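Long-range contact in glycosyltransferase Gtf1 (Streptococcus pneumoniae, PDB 4PQG), which is a glycosyltransferase of the GT-B clan that binds UDP and carries an additional extended antiparallel beta-sheet domain: residues 398-403 with 422-427. Residues are numbered along the deposited sequence; the frame is centred on the assembly and turned at random.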
loop_
_atom_site.group_PDB
_atom_site.type_symbol
_atom_site.label_atom_id
_atom_site.label_comp_id
_atom_site.label_asym_id
_atom_site.label_seq_id
_atom_site.Cartn_x
_atom_site.Cartn_y
_atom_site.Cartn_z
ATOM N N ILE A 398 9.238 -15.161 -7.287
ATOM C CA ILE A 398 9.685 -14.499 -8.509
ATOM C C ILE A 398 11.173 -14.157 -8.451
ATOM O O ILE A 398 11.917 -14.463 -9.384
ATOM C CB ILE A 398 8.829 -13.232 -8.797
ATOM C CG1 ILE A 398 7.361 -13.606 -9.105
ATOM C CG2 ILE A 398 9.459 -12.361 -9.881
ATOM C CD1 ILE A 398 7.122 -14.298 -10.436
ATOM N N TYR A 399 11.595 -13.542 -7.350
ATOM C CA TYR A 399 12.935 -12.975 -7.208
ATOM C C TYR A 399 14.046 -13.987 -7.476
ATOM O O TYR A 399 15.013 -13.677 -8.167
ATOM C CB TYR A 399 13.147 -12.471 -5.792
ATOM C CG TYR A 399 12.412 -11.216 -5.388
ATOM C CD1 TYR A 399 12.816 -9.965 -5.861
ATOM C CD2 TYR A 399 11.358 -11.273 -4.471
ATOM C CE1 TYR A 399 12.170 -8.809 -5.461
ATOM C CE2 TYR A 399 10.700 -10.122 -4.068
ATOM C CZ TYR A 399 11.112 -8.891 -4.564
ATOM O OH TYR A 399 10.485 -7.731 -4.159
ATOM N N SER A 400 13.912 -15.179 -6.902
ATOM C CA SER A 400 14.965 -16.191 -6.986
ATOM C C SER A 400 15.045 -16.869 -8.372
ATOM O O SER A 400 15.831 -17.805 -8.565
ATOM C CB SER A 400 14.841 -17.204 -5.833
ATOM O OG SER A 400 13.594 -17.870 -5.873
ATOM N N GLN A 401 14.257 -16.374 -9.330
ATOM C CA GLN A 401 14.366 -16.779 -10.740
ATOM C C GLN A 401 15.339 -15.871 -11.516
ATOM O O GLN A 401 15.616 -16.094 -12.695
ATOM C CB GLN A 401 13.003 -16.766 -11.416
ATOM C CG GLN A 401 11.998 -17.732 -10.804
ATOM C CD GLN A 401 10.658 -17.717 -11.514
ATOM O OE1 GLN A 401 10.575 -17.945 -12.719
ATOM N NE2 GLN A 401 9.595 -17.462 -10.761
ATOM N N TYR A 402 15.872 -14.864 -10.832
ATOM C CA TYR A 402 16.708 -13.845 -11.467
ATOM C C TYR A 402 18.119 -13.809 -10.878
ATOM O O TYR A 402 18.395 -14.423 -9.849
ATOM C CB TYR A 402 16.036 -12.462 -11.352
ATOM C CG TYR A 402 14.727 -12.345 -12.108
ATOM C CD1 TYR A 402 14.690 -11.803 -13.388
ATOM C CD2 TYR A 402 13.517 -12.781 -11.537
ATOM C CE1 TYR A 402 13.499 -11.686 -14.082
ATOM C CE2 TYR A 402 12.319 -12.667 -12.226
ATOM C CZ TYR A 402 12.321 -12.121 -13.498
ATOM O OH TYR A 402 11.153 -12.000 -14.201
ATOM N N GLU A 403 19.014 -13.072 -11.524
ATOM C CA GLU A 403 20.368 -12.990 -11.032
ATOM C C GLU A 403 20.666 -11.753 -10.200
ATOM O O GLU A 403 21.266 -11.872 -9.125
ATOM C CB GLU A 403 21.372 -13.164 -12.170
ATOM C CG GLU A 403 21.417 -14.603 -12.671
ATOM C CD GLU A 403 22.497 -14.846 -13.708
ATOM O OE1 GLU A 403 22.895 -13.888 -14.410
ATOM O OE2 GLU A 403 22.941 -16.009 -13.827
ATOM N N ILE A 422 17.330 -9.443 -1.428
ATOM C CA ILE A 422 18.507 -10.088 -0.806
ATOM C C ILE A 422 18.156 -11.410 -0.096
ATOM O O ILE A 422 18.993 -12.319 -0.013
ATOM C CB ILE A 422 19.307 -9.164 0.162
ATOM C CG1 ILE A 422 18.472 -8.760 1.380
ATOM C CG2 ILE A 422 19.864 -7.941 -0.572
ATOM C CD1 ILE A 422 19.301 -8.366 2.585
ATOM N N GLY A 423 16.930 -11.495 0.426
ATOM C CA GLY A 423 16.408 -12.734 1.010
ATOM C C GLY A 423 16.290 -13.861 0.001
ATOM O O GLY A 423 16.269 -15.030 0.379
ATOM N N SER A 424 16.199 -13.507 -1.279
ATOM C CA SER A 424 16.226 -14.468 -2.377
ATOM C C SER A 424 17.605 -14.501 -3.088
ATOM O O SER A 424 17.725 -14.978 -4.224
ATOM C CB SER A 424 15.121 -14.150 -3.390
ATOM O OG SER A 424 13.856 -14.637 -2.967
ATOM N N GLY A 425 18.623 -13.972 -2.416
ATOM C CA GLY A 425 20.003 -14.038 -2.895
ATOM C C GLY A 425 20.300 -13.196 -4.125
ATOM O O GLY A 425 21.100 -13.591 -4.986
ATOM N N LEU A 426 19.666 -12.034 -4.220
ATOM C CA LEU A 426 19.981 -11.144 -5.341
ATOM C C LEU A 426 20.974 -10.103 -4.905
ATOM O O LEU A 426 20.772 -9.449 -3.876
ATOM C CB LEU A 426 18.720 -10.473 -5.915
ATOM C CG LEU A 426 17.653 -11.383 -6.538
ATOM C CD1 LEU A 426 16.463 -10.576 -7.037
ATOM C CD2 LEU A 426 18.231 -12.206 -7.669
ATOM N N PRO A 427 22.066 -9.952 -5.676
ATOM C CA PRO A 427 22.903 -8.772 -5.511
ATOM C C PRO A 427 22.081 -7.544 -5.880
ATOM O O PRO A 427 21.154 -7.654 -6.688
ATOM C CB PRO A 427 24.017 -8.980 -6.550
ATOM C CG PRO A 427 24.042 -10.459 -6.763
ATOM C CD PRO A 427 22.591 -10.847 -6.725
HETATM O O HOH W 1 12.154 -15.958 -4.560
HETATM O O HOH W 2 21.777 -14.100 -7.728
#
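Leu-426 pushes its forked end over the short 3-10 turn at 399-401, CD1 reaching the edge of the Tyr-399 ring near its plane (3.9 Å to CD1 of Tyr-399). The leucine follows a Schellman motif that closes helix 416-423: Gly-425, with positive phi, is its C-prime residue, Leu-426 N turns back to Ala-421 O, and Gly-425 N to Ile-422 O. The contact lies in the Rossmann-like half of the GT-B fold that contains the six-stranded parallel sheet, where the entry to strand 404-406 meets the entry to its neighbour 428-431. CG of Leu-426 stands anti to the carbonyl carbon (chi1 -63°), which places it 3.9 Å from Tyr-399 O. The other methyl, CD2, sits between two carbonyl oxygens, 3.1 Å from Tyr-402 O and close to Glu-403 O. Leu-426 also touches Ile-332 of the central strand 330-334.

Two residues earlier in the chain, Ser-424 packs its CB 3.5 Å from CB of Tyr-399. No direct hydrogen bond joins the two segments; two waters bridge them instead. One accepts from Ser-400 N (3.0 Å) and is hydrogen-bonded to Ser-424 OG (2.7 Å), tying the 3-10 turn to the end of the helix. Arg-326 links the segments from outside, its NH1 bonded to Tyr-402 O and its NH2 to Ser-424 O.

Tyr-399 runs on past Leu-426, the two side chains crossing at about a right angle, and its OH is hydrogen-bonded to OE1 of Glu-420 on helix 416-423. Its side chain lies about 4 Å from the bound UDP at nearest atoms, so through Tyr-399 the contact borders the UDP site. At the strand entries the second water donates to both Glu-403 O (2.7 Å) and Gly-425 O, while the ring carbon CD of Pro-427 abuts that same Glu-403 O.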